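Local coordinates for p22 protein (Trypanosoma brucei, PDB 3JV1) that acts as an accessory factor for the RNA editing of cytochrome oxidase subunit II transcripts and belongs to the Mam33 family, at residues L24-R38 with F157-D169. Residues are numbered along the deposited sequence; the frame is centred on the assembly and turned at random.
Sequences LPEKPEIPEGWTIDR and FIDQFSLWSEQAD
Three aromatic side chains of the 157-169 part of helix 152-181, Phe157, Phe161 and Trp164, each take an aliphatic group of 24-38 over a ring face. Pro31 CD sits almost squarely above Phe157, 3.5 Å from the ring centroid and 12° off its normal, a CH-pi contact; Phe161 CB backs the other face. Ile36 CD1 makes a similar but more offset contact with Phe161, 3.9 Å from its centroid, while Arg38 CG meets that ring at its edge. On Trp164 the extended Lys27 chain lies across the indole: CB is over the five-membered ring, 3.7 Å from its centroid, and CD and CE run on along the six-membered ring.

Pro28 sits among the three rings, CB 3.6 Å from Phe157 CE1 and CG against Gln160 CB; further along the helix Pro25 packs on the CB atoms of Leu163 and Trp164.

Charge enters at the strand end. The Arg38 chain, bent at chi2 (-90°), puts one guanidinium face against Trp164 CZ3 and brings NH2 to within 3.2 Å of Asp169 OD1, a salt bridge. Water 1 joins the same pair, accepting from Arg38 NE at 2.7 Å and lying 2.8 Å from Asp169 OD2, to which it can donate. Asp169 OD1 is also bound by Gly41 N.

A proline-rich connection thus follows the C-terminal helix and then turns through a type II turn, Pro31 to Trp34, into strand 35-37, at the edge of this chain's antiparallel sheet, tying helix to sheet in this Mam33-family fold.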
loop_
_atom_site.group_PDB
_atom_site.type_symbol
_atom_site.label_atom_id
_atom_site.label_comp_id
_atom_site.label_asym_id
_atom_site.label_seq_id
_atom_site.Cartn_x
_atom_site.Cartn_y
_atom_site.Cartn_z
ATOM N N LEU A 24 22.924 -20.765 14.062
ATOM C CA LEU A 24 22.645 -19.473 14.673
ATOM C C LEU A 24 23.628 -18.447 14.119
ATOM O O LEU A 24 24.838 -18.553 14.332
ATOM C CB LEU A 24 22.782 -19.547 16.196
ATOM C CG LEU A 24 21.876 -20.519 16.956
ATOM C CD1 LEU A 24 21.987 -20.233 18.445
ATOM C CD2 LEU A 24 20.433 -20.370 16.506
ATOM N N PRO A 25 23.117 -17.433 13.400
ATOM C CA PRO A 25 23.968 -16.391 12.817
ATOM C C PRO A 25 24.814 -15.679 13.867
ATOM O O PRO A 25 24.391 -15.503 15.009
ATOM C CB PRO A 25 22.960 -15.444 12.162
ATOM C CG PRO A 25 21.782 -16.329 11.870
ATOM C CD PRO A 25 21.698 -17.159 13.121
ATOM N N GLU A 26 26.014 -15.275 13.476
ATOM C CA GLU A 26 26.900 -14.563 14.381
ATOM C C GLU A 26 26.724 -13.076 14.077
ATOM O O GLU A 26 26.414 -12.708 12.940
ATOM C CB GLU A 26 28.345 -14.996 14.142
ATOM C CG GLU A 26 29.323 -14.484 15.179
ATOM C CD GLU A 26 30.751 -14.886 14.871
ATOM O OE1 GLU A 26 31.025 -16.107 14.809
ATOM O OE2 GLU A 26 31.594 -13.981 14.689
ATOM N N LYS A 27 26.910 -12.224 15.081
ATOM C CA LYS A 27 26.742 -10.788 14.882
ATOM C C LYS A 27 27.870 -10.126 14.088
ATOM O O LYS A 27 29.025 -10.112 14.514
ATOM C CB LYS A 27 26.583 -10.065 16.222
ATOM C CG LYS A 27 26.264 -8.591 16.047
ATOM C CD LYS A 27 25.974 -7.901 17.359
ATOM C CE LYS A 27 25.525 -6.472 17.111
ATOM N NZ LYS A 27 25.154 -5.783 18.369
ATOM N N PRO A 28 27.532 -9.555 12.922
ATOM C CA PRO A 28 28.448 -8.869 12.006
ATOM C C PRO A 28 28.989 -7.577 12.596
ATOM O O PRO A 28 28.305 -6.904 13.362
ATOM C CB PRO A 28 27.573 -8.580 10.785
ATOM C CG PRO A 28 26.471 -9.571 10.882
ATOM C CD PRO A 28 26.178 -9.602 12.350
ATOM N N GLU A 29 30.221 -7.235 12.243
ATOM C CA GLU A 29 30.818 -5.996 12.718
ATOM C C GLU A 29 30.325 -4.931 11.749
ATOM O O GLU A 29 30.351 -5.131 10.536
ATOM C CB GLU A 29 32.347 -6.098 12.700
ATOM C CG GLU A 29 32.870 -7.190 13.627
ATOM C CD GLU A 29 34.375 -7.349 13.581
ATOM O OE1 GLU A 29 34.915 -7.655 12.492
ATOM O OE2 GLU A 29 35.017 -7.173 14.640
ATOM N N ILE A 30 29.853 -3.812 12.284
ATOM C CA ILE A 30 29.329 -2.739 11.449
ATOM C C ILE A 30 30.430 -2.041 10.670
ATOM O O ILE A 30 31.464 -1.687 11.230
ATOM C CB ILE A 30 28.571 -1.699 12.297
ATOM C CG1 ILE A 30 27.935 -0.648 11.385
ATOM C CG2 ILE A 30 29.520 -1.044 13.278
ATOM C CD1 ILE A 30 26.959 0.255 12.090
ATOM N N PRO A 31 30.221 -1.846 9.356
ATOM C CA PRO A 31 31.196 -1.185 8.481
ATOM C C PRO A 31 31.651 0.174 9.024
ATOM O O PRO A 31 30.850 0.943 9.556
ATOM C CB PRO A 31 30.440 -1.062 7.156
ATOM C CG PRO A 31 29.557 -2.271 7.161
ATOM C CD PRO A 31 29.040 -2.282 8.587
ATOM N N GLU A 32 32.944 0.450 8.874
ATOM C CA GLU A 32 33.572 1.691 9.333
ATOM C C GLU A 32 32.838 2.961 8.889
ATOM O O GLU A 32 32.496 3.115 7.721
ATOM C CB GLU A 32 35.012 1.739 8.815
ATOM C CG GLU A 32 35.936 2.730 9.509
ATOM C CD GLU A 32 36.421 2.235 10.859
ATOM O OE1 GLU A 32 36.810 1.049 10.952
ATOM O OE2 GLU A 32 36.428 3.034 11.823
ATOM N N GLY A 33 32.610 3.873 9.831
ATOM C CA GLY A 33 31.933 5.119 9.515
ATOM C C GLY A 33 30.419 5.073 9.606
ATOM O O GLY A 33 29.769 6.105 9.761
ATOM N N TRP A 34 29.851 3.879 9.515
ATOM C CA TRP A 34 28.402 3.732 9.580
ATOM C C TRP A 34 27.865 3.629 10.990
ATOM O O TRP A 34 28.463 2.994 11.850
ATOM C CB TRP A 34 27.942 2.487 8.822
ATOM C CG TRP A 34 28.095 2.576 7.343
ATOM C CD1 TRP A 34 29.148 2.135 6.599
ATOM C CD2 TRP A 34 27.136 3.095 6.418
ATOM N NE1 TRP A 34 28.900 2.340 5.262
ATOM C CE2 TRP A 34 27.671 2.927 5.123
ATOM C CE3 TRP A 34 25.872 3.686 6.556
ATOM C CZ2 TRP A 34 26.985 3.326 3.970
ATOM C CZ3 TRP A 34 25.188 4.086 5.404
ATOM C CH2 TRP A 34 25.750 3.901 4.130
ATOM N N THR A 35 26.727 4.272 11.213
ATOM C CA THR A 35 26.053 4.218 12.496
ATOM C C THR A 35 24.828 3.374 12.180
ATOM O O THR A 35 24.390 3.337 11.030
ATOM C CB THR A 35 25.602 5.608 12.962
ATOM O OG1 THR A 35 24.993 5.495 14.251
ATOM C CG2 THR A 35 24.584 6.193 11.997
ATOM N N ILE A 36 24.284 2.676 13.167
ATOM C CA ILE A 36 23.109 1.868 12.900
ATOM C C ILE A 36 21.999 2.096 13.908
ATOM O O ILE A 36 22.221 2.161 15.113
ATOM C CB ILE A 36 23.451 0.370 12.819
ATOM C CG1 ILE A 36 22.210 -0.408 12.383
ATOM C CG2 ILE A 36 23.963 -0.130 14.149
ATOM C CD1 ILE A 36 22.524 -1.704 11.668
ATOM N N ASP A 37 20.794 2.240 13.378
ATOM C CA ASP A 37 19.613 2.484 14.177
ATOM C C ASP A 37 18.753 1.231 14.106
ATOM O O ASP A 37 17.916 1.089 13.213
ATOM C CB ASP A 37 18.889 3.711 13.610
ATOM C CG ASP A 37 17.528 3.934 14.222
ATOM O OD1 ASP A 37 17.414 3.904 15.464
ATOM O OD2 ASP A 37 16.571 4.156 13.446
ATOM N N ARG A 38 18.995 0.314 15.042
ATOM C CA ARG A 38 18.263 -0.949 15.117
ATOM C C ARG A 38 17.874 -1.266 16.556
ATOM O O ARG A 38 18.706 -1.230 17.464
ATOM C CB ARG A 38 19.113 -2.094 14.547
ATOM C CG ARG A 38 18.445 -3.477 14.561
ATOM C CD ARG A 38 18.734 -4.237 15.847
ATOM N NE ARG A 38 18.011 -5.505 15.912
ATOM C CZ ARG A 38 18.084 -6.359 16.933
ATOM N NH1 ARG A 38 18.852 -6.085 17.982
ATOM N NH2 ARG A 38 17.382 -7.486 16.908
ATOM N N PHE A 157 26.954 -6.948 4.447
ATOM C CA PHE A 157 26.696 -6.684 5.855
ATOM C C PHE A 157 25.198 -6.646 6.141
ATOM O O PHE A 157 24.754 -7.083 7.193
ATOM C CB PHE A 157 27.291 -5.349 6.297
ATOM C CG PHE A 157 26.816 -4.909 7.657
ATOM C CD1 PHE A 157 27.378 -5.439 8.809
ATOM C CD2 PHE A 157 25.765 -4.008 7.781
ATOM C CE1 PHE A 157 26.899 -5.081 10.066
ATOM C CE2 PHE A 157 25.281 -3.647 9.025
ATOM C CZ PHE A 157 25.848 -4.183 10.174
ATOM N N ILE A 158 24.427 -6.101 5.209
ATOM C CA ILE A 158 22.986 -6.012 5.376
ATOM C C ILE A 158 22.315 -7.384 5.493
ATOM O O ILE A 158 21.420 -7.561 6.317
ATOM C CB ILE A 158 22.356 -5.205 4.213
ATOM C CG1 ILE A 158 22.687 -3.723 4.398
ATOM C CG2 ILE A 158 20.848 -5.420 4.162
ATOM C CD1 ILE A 158 22.222 -2.843 3.280
ATOM N N ASP A 159 22.737 -8.344 4.670
ATOM C CA ASP A 159 22.164 -9.692 4.722
ATOM C C ASP A 159 22.547 -10.339 6.039
ATOM O O ASP A 159 21.700 -10.876 6.754
ATOM C CB ASP A 159 22.681 -10.575 3.581
ATOM C CG ASP A 159 22.042 -10.253 2.247
ATOM O OD1 ASP A 159 20.816 -10.010 2.214
ATOM O OD2 ASP A 159 22.765 -10.264 1.224
ATOM N N GLN A 160 23.838 -10.297 6.345
ATOM C CA GLN A 160 24.344 -10.870 7.585
ATOM C C GLN A 160 23.683 -10.259 8.818
ATOM O O GLN A 160 23.252 -10.984 9.718
ATOM C CB GLN A 160 25.861 -10.693 7.668
ATOM C CG GLN A 160 26.655 -11.799 6.991
ATOM C CD GLN A 160 28.152 -11.515 6.967
ATOM O OE1 GLN A 160 28.734 -11.082 7.963
ATOM N NE2 GLN A 160 28.782 -11.771 5.825
ATOM N N PHE A 161 23.595 -8.932 8.869
ATOM C CA PHE A 161 22.972 -8.294 10.021
ATOM C C PHE A 161 21.485 -8.649 10.123
ATOM O O PHE A 161 20.971 -8.878 11.209
ATOM C CB PHE A 161 23.124 -6.771 9.964
ATOM C CG PHE A 161 22.871 -6.104 11.282
ATOM C CD1 PHE A 161 23.851 -6.100 12.268
ATOM C CD2 PHE A 161 21.634 -5.543 11.567
ATOM C CE1 PHE A 161 23.604 -5.548 13.521
ATOM C CE2 PHE A 161 21.372 -4.990 12.818
ATOM C CZ PHE A 161 22.360 -4.994 13.797
ATOM N N SER A 162 20.801 -8.687 8.986
ATOM C CA SER A 162 19.379 -9.016 8.964
ATOM C C SER A 162 19.112 -10.418 9.492
ATOM O O SER A 162 18.146 -10.633 10.210
ATOM C CB SER A 162 18.819 -8.889 7.544
ATOM O OG SER A 162 18.698 -7.529 7.157
ATOM N N LEU A 163 19.963 -11.372 9.124
ATOM C CA LEU A 163 19.794 -12.744 9.584
ATOM C C LEU A 163 19.981 -12.823 11.086
ATOM O O LEU A 163 19.207 -13.473 11.793
ATOM C CB LEU A 163 20.804 -13.671 8.913
ATOM C CG LEU A 163 20.554 -14.046 7.457
ATOM C CD1 LEU A 163 21.696 -14.921 6.983
ATOM C CD2 LEU A 163 19.218 -14.771 7.314
ATOM N N TRP A 164 21.014 -12.154 11.573
ATOM C CA TRP A 164 21.294 -12.156 12.994
ATOM C C TRP A 164 20.175 -11.502 13.800
ATOM O O TRP A 164 19.766 -12.028 14.833
ATOM C CB TRP A 164 22.616 -11.445 13.262
ATOM C CG TRP A 164 22.873 -11.225 14.704
ATOM C CD1 TRP A 164 23.432 -12.102 15.584
ATOM C CD2 TRP A 164 22.528 -10.061 15.456
ATOM N NE1 TRP A 164 23.454 -11.557 16.843
ATOM C CE2 TRP A 164 22.905 -10.304 16.793
ATOM C CE3 TRP A 164 21.933 -8.836 15.128
ATOM C CZ2 TRP A 164 22.708 -9.361 17.810
ATOM C CZ3 TRP A 164 21.736 -7.901 16.137
ATOM C CH2 TRP A 164 22.124 -8.170 17.463
ATOM N N SER A 165 19.665 -10.363 13.335
ATOM C CA SER A 165 18.607 -9.689 14.075
ATOM C C SER A 165 17.279 -10.430 13.949
ATOM O O SER A 165 16.459 -10.396 14.862
ATOM C CB SER A 165 18.461 -8.230 13.623
ATOM O OG SER A 165 18.076 -8.137 12.268
ATOM N N GLU A 166 17.066 -11.100 12.824
ATOM C CA GLU A 166 15.840 -11.862 12.642
ATOM C C GLU A 166 15.821 -12.968 13.695
ATOM O O GLU A 166 14.799 -13.228 14.331
ATOM C CB GLU A 166 15.792 -12.483 11.245
ATOM C CG GLU A 166 14.605 -13.397 11.035
ATOM C CD GLU A 166 14.549 -13.996 9.640
ATOM O OE1 GLU A 166 15.582 -14.522 9.164
ATOM O OE2 GLU A 166 13.463 -13.949 9.024
ATOM N N GLN A 167 16.976 -13.600 13.875
ATOM C CA GLN A 167 17.148 -14.683 14.832
ATOM C C GLN A 167 16.903 -14.170 16.244
ATOM O O GLN A 167 16.242 -14.823 17.053
ATOM C CB GLN A 167 18.568 -15.255 14.700
ATOM C CG GLN A 167 18.939 -16.308 15.734
ATOM C CD GLN A 167 17.995 -17.483 15.725
ATOM O OE1 GLN A 167 17.660 -18.016 14.666
ATOM N NE2 GLN A 167 17.566 -17.904 16.907
ATOM N N ALA A 168 17.435 -12.993 16.541
ATOM C CA ALA A 168 17.253 -12.387 17.853
ATOM C C ALA A 168 15.781 -12.006 18.050
ATOM O O ALA A 168 15.222 -12.200 19.125
ATOM C CB ALA A 168 18.136 -11.152 17.982
ATOM N N ASP A 169 15.159 -11.460 17.010
ATOM C CA ASP A 169 13.757 -11.065 17.096
ATOM C C ASP A 169 12.870 -12.281 17.314
ATOM O O ASP A 169 11.876 -12.212 18.034
ATOM C CB ASP A 169 13.307 -10.333 15.823
ATOM C CG ASP A 169 13.846 -8.916 15.740
ATOM O OD1 ASP A 169 14.335 -8.386 16.762
ATOM O OD2 ASP A 169 13.763 -8.326 14.645
HETATM O O HOH W 1 15.513 -6.121 15.068
#